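Local structure of ankyrin repeat and SAM domain-containing protein 3 (4NL9) at residues 16-21 and 57-62. The protein self-associates through its SAM domain, the part present here, and may take part in vasopressin signalling in the kidney. The protein carries 1 engineered substitution. Sequence-based numbering, arbitrary orientation.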
loop_
_atom_site.group_PDB
_atom_site.type_symbol
_atom_site.label_atom_id
_atom_site.label_comp_id
_atom_site.label_asym_id
_atom_site.label_seq_id
_atom_site.Cartn_x
_atom_site.Cartn_y
_atom_site.Cartn_z
ATOM N N GLU A 16 12.501 5.711 0.002
ATOM C CA GLU A 16 12.236 7.144 0.093
ATOM C C GLU A 16 11.132 7.535 -0.883
ATOM O O GLU A 16 10.222 8.300 -0.544
ATOM C CB GLU A 16 13.497 7.960 -0.190
ATOM C CG GLU A 16 13.264 9.463 -0.161
ATOM C CD GLU A 16 14.541 10.260 -0.312
ATOM O OE1 GLU A 16 15.523 9.724 -0.872
ATOM O OE2 GLU A 16 14.563 11.428 0.134
ATOM N N GLN A 17 11.213 6.985 -2.088
ATOM C CA GLN A 17 10.259 7.293 -3.144
ATOM C C GLN A 17 8.839 6.897 -2.750
ATOM O O GLN A 17 7.883 7.603 -3.066
ATOM C CB GLN A 17 10.682 6.605 -4.446
ATOM C CG GLN A 17 10.082 7.209 -5.708
ATOM C CD GLN A 17 10.724 6.668 -6.976
ATOM O OE1 GLN A 17 11.743 5.974 -6.926
ATOM N NE2 GLN A 17 10.128 6.980 -8.122
ATOM N N ILE A 18 8.699 5.781 -2.044
ATOM C CA ILE A 18 7.380 5.310 -1.636
ATOM C C ILE A 18 7.002 5.648 -0.184
ATOM O O ILE A 18 6.030 5.116 0.356
ATOM C CB ILE A 18 7.209 3.800 -1.916
ATOM C CG1 ILE A 18 8.238 2.971 -1.144
ATOM C CG2 ILE A 18 7.352 3.526 -3.406
ATOM C CD1 ILE A 18 8.018 1.470 -1.277
ATOM N N GLY A 19 7.772 6.539 0.441
ATOM C CA GLY A 19 7.486 6.985 1.794
ATOM C C GLY A 19 7.567 5.880 2.830
ATOM O O GLY A 19 6.782 5.829 3.777
ATOM N N CYS A 20 8.537 4.991 2.659
ATOM C CA CYS A 20 8.660 3.839 3.536
ATOM C C CYS A 20 10.020 3.731 4.221
ATOM O O CYS A 20 10.444 2.636 4.606
ATOM C CB CYS A 20 8.364 2.559 2.756
ATOM S SG CYS A 20 6.591 2.313 2.415
ATOM N N LEU A 21 10.695 4.861 4.409
ATOM C CA LEU A 21 12.011 4.825 5.050
ATOM C C LEU A 21 11.954 4.348 6.502
ATOM O O LEU A 21 12.970 3.935 7.067
ATOM C CB LEU A 21 12.746 6.166 4.938
ATOM C CG LEU A 21 13.497 6.365 3.622
ATOM C CD1 LEU A 21 13.982 7.798 3.539
ATOM C CD2 LEU A 21 14.672 5.387 3.440
ATOM N N ARG A 57 1.714 -2.907 0.393
ATOM C CA ARG A 57 1.202 -2.707 -0.961
ATOM C C ARG A 57 2.079 -1.741 -1.767
ATOM O O ARG A 57 2.345 -1.967 -2.953
ATOM C CB ARG A 57 -0.256 -2.221 -0.910
ATOM C CG ARG A 57 -0.847 -1.787 -2.257
ATOM C CD ARG A 57 -0.796 -2.871 -3.330
ATOM N NE ARG A 57 -1.401 -4.130 -2.907
ATOM C CZ ARG A 57 -2.695 -4.426 -3.008
ATOM N NH1 ARG A 57 -3.122 -5.617 -2.610
ATOM N NH2 ARG A 57 -3.560 -3.542 -3.502
ATOM N N LYS A 58 2.559 -0.672 -1.135
ATOM C CA LYS A 58 3.435 0.243 -1.856
ATOM C C LYS A 58 4.725 -0.461 -2.245
ATOM O O LYS A 58 5.281 -0.207 -3.312
ATOM C CB LYS A 58 3.708 1.497 -1.042
ATOM C CG LYS A 58 2.452 2.348 -0.897
ATOM C CD LYS A 58 2.754 3.742 -0.407
ATOM C CE LYS A 58 3.235 3.711 1.029
ATOM N NZ LYS A 58 3.390 5.077 1.614
ATOM N N MET A 59 5.171 -1.379 -1.390
ATOM C CA MET A 59 6.375 -2.146 -1.702
ATOM C C MET A 59 6.162 -3.162 -2.817
ATOM O O MET A 59 6.993 -3.274 -3.710
ATOM C CB MET A 59 6.932 -2.829 -0.460
ATOM C CG MET A 59 7.525 -1.856 0.537
ATOM S SD MET A 59 7.986 -2.721 2.053
ATOM C CE MET A 59 8.164 -1.349 3.194
ATOM N N THR A 60 5.061 -3.903 -2.778
ATOM C CA THR A 60 4.813 -4.848 -3.869
ATOM C C THR A 60 4.610 -4.110 -5.202
ATOM O O THR A 60 5.053 -4.580 -6.255
ATOM C CB THR A 60 3.654 -5.832 -3.591
ATOM O OG1 THR A 60 2.445 -5.102 -3.367
ATOM C CG2 THR A 60 3.954 -6.707 -2.379
ATOM N N SER A 61 3.981 -2.939 -5.150
ATOM C CA SER A 61 3.864 -2.090 -6.337
ATOM C C SER A 61 5.228 -1.655 -6.880
ATOM O O SER A 61 5.465 -1.709 -8.084
ATOM C CB SER A 61 3.010 -0.865 -6.034
ATOM O OG SER A 61 1.669 -1.253 -5.787
ATOM N N ALA A 62 6.117 -1.235 -5.986
ATOM C CA ALA A 62 7.450 -0.797 -6.379
ATOM C C ALA A 62 8.246 -1.943 -6.979
ATOM O O ALA A 62 8.974 -1.763 -7.953
ATOM C CB ALA A 62 8.186 -0.210 -5.185
#
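Helix 11-17 ends in a Schellman motif, with Gly-19 at positive phi as its C-prime residue, and the turn that follows lies against helix 53-65, Ile-18 CA being 6.4 Å from Lys-58 CA. Gly-19 N bonds back to Glu-16 O, and Cys-20 N to Leu-15 O. This turn leaves the carbonyl of Ile-18 directed at Lys-58. The lysine CG stands anti to its own carbonyl carbon. The chain then bends at chi3 (-68°) and brings NZ to Ile-18 O at 2.9 Å, a hydrogen bond. The ammonium group lies in the carbonyl plane, at a C=O...N angle of 155°. The bend also sets Lys-58 CE beside Cys-20 SG, at 3.9 Å.

The rest of the contact is apolar. CB of Ile-18 is directed toward helix 53-65, with CG1 in the crowded position between N and the carbonyl carbon (chi1 61°). Its CD1 meets Met-59 CG at 3.8 Å, and the two side chains cross at about a right angle. The other branch, CG2, reaches Ala-62 CB at 4.2 Å. Met-59 runs extended beyond CG, and its CE comes to 3.9 Å from Cys-20 CB. Met-59 also packs on Leu-45 of helix 42-48 and on the loop residues Tyr-23 and Ile-50, which ties this contact to the rest of the SAM domain's interior.

Lys-58 NZ also forms a salt bridge to an acidic side chain on the chain of a different protein, and so does Arg-57 NH2. An alanine in place of Lys-58 removes the ammonium donor to Ile-18 O and the NZ salt bridge, and would probably loosen the turn and the hold on the partner protein. One lysine thus ties the end of helix 11-17 to helix 53-65 and also helps this SAM domain hold its partner protein in this assembly.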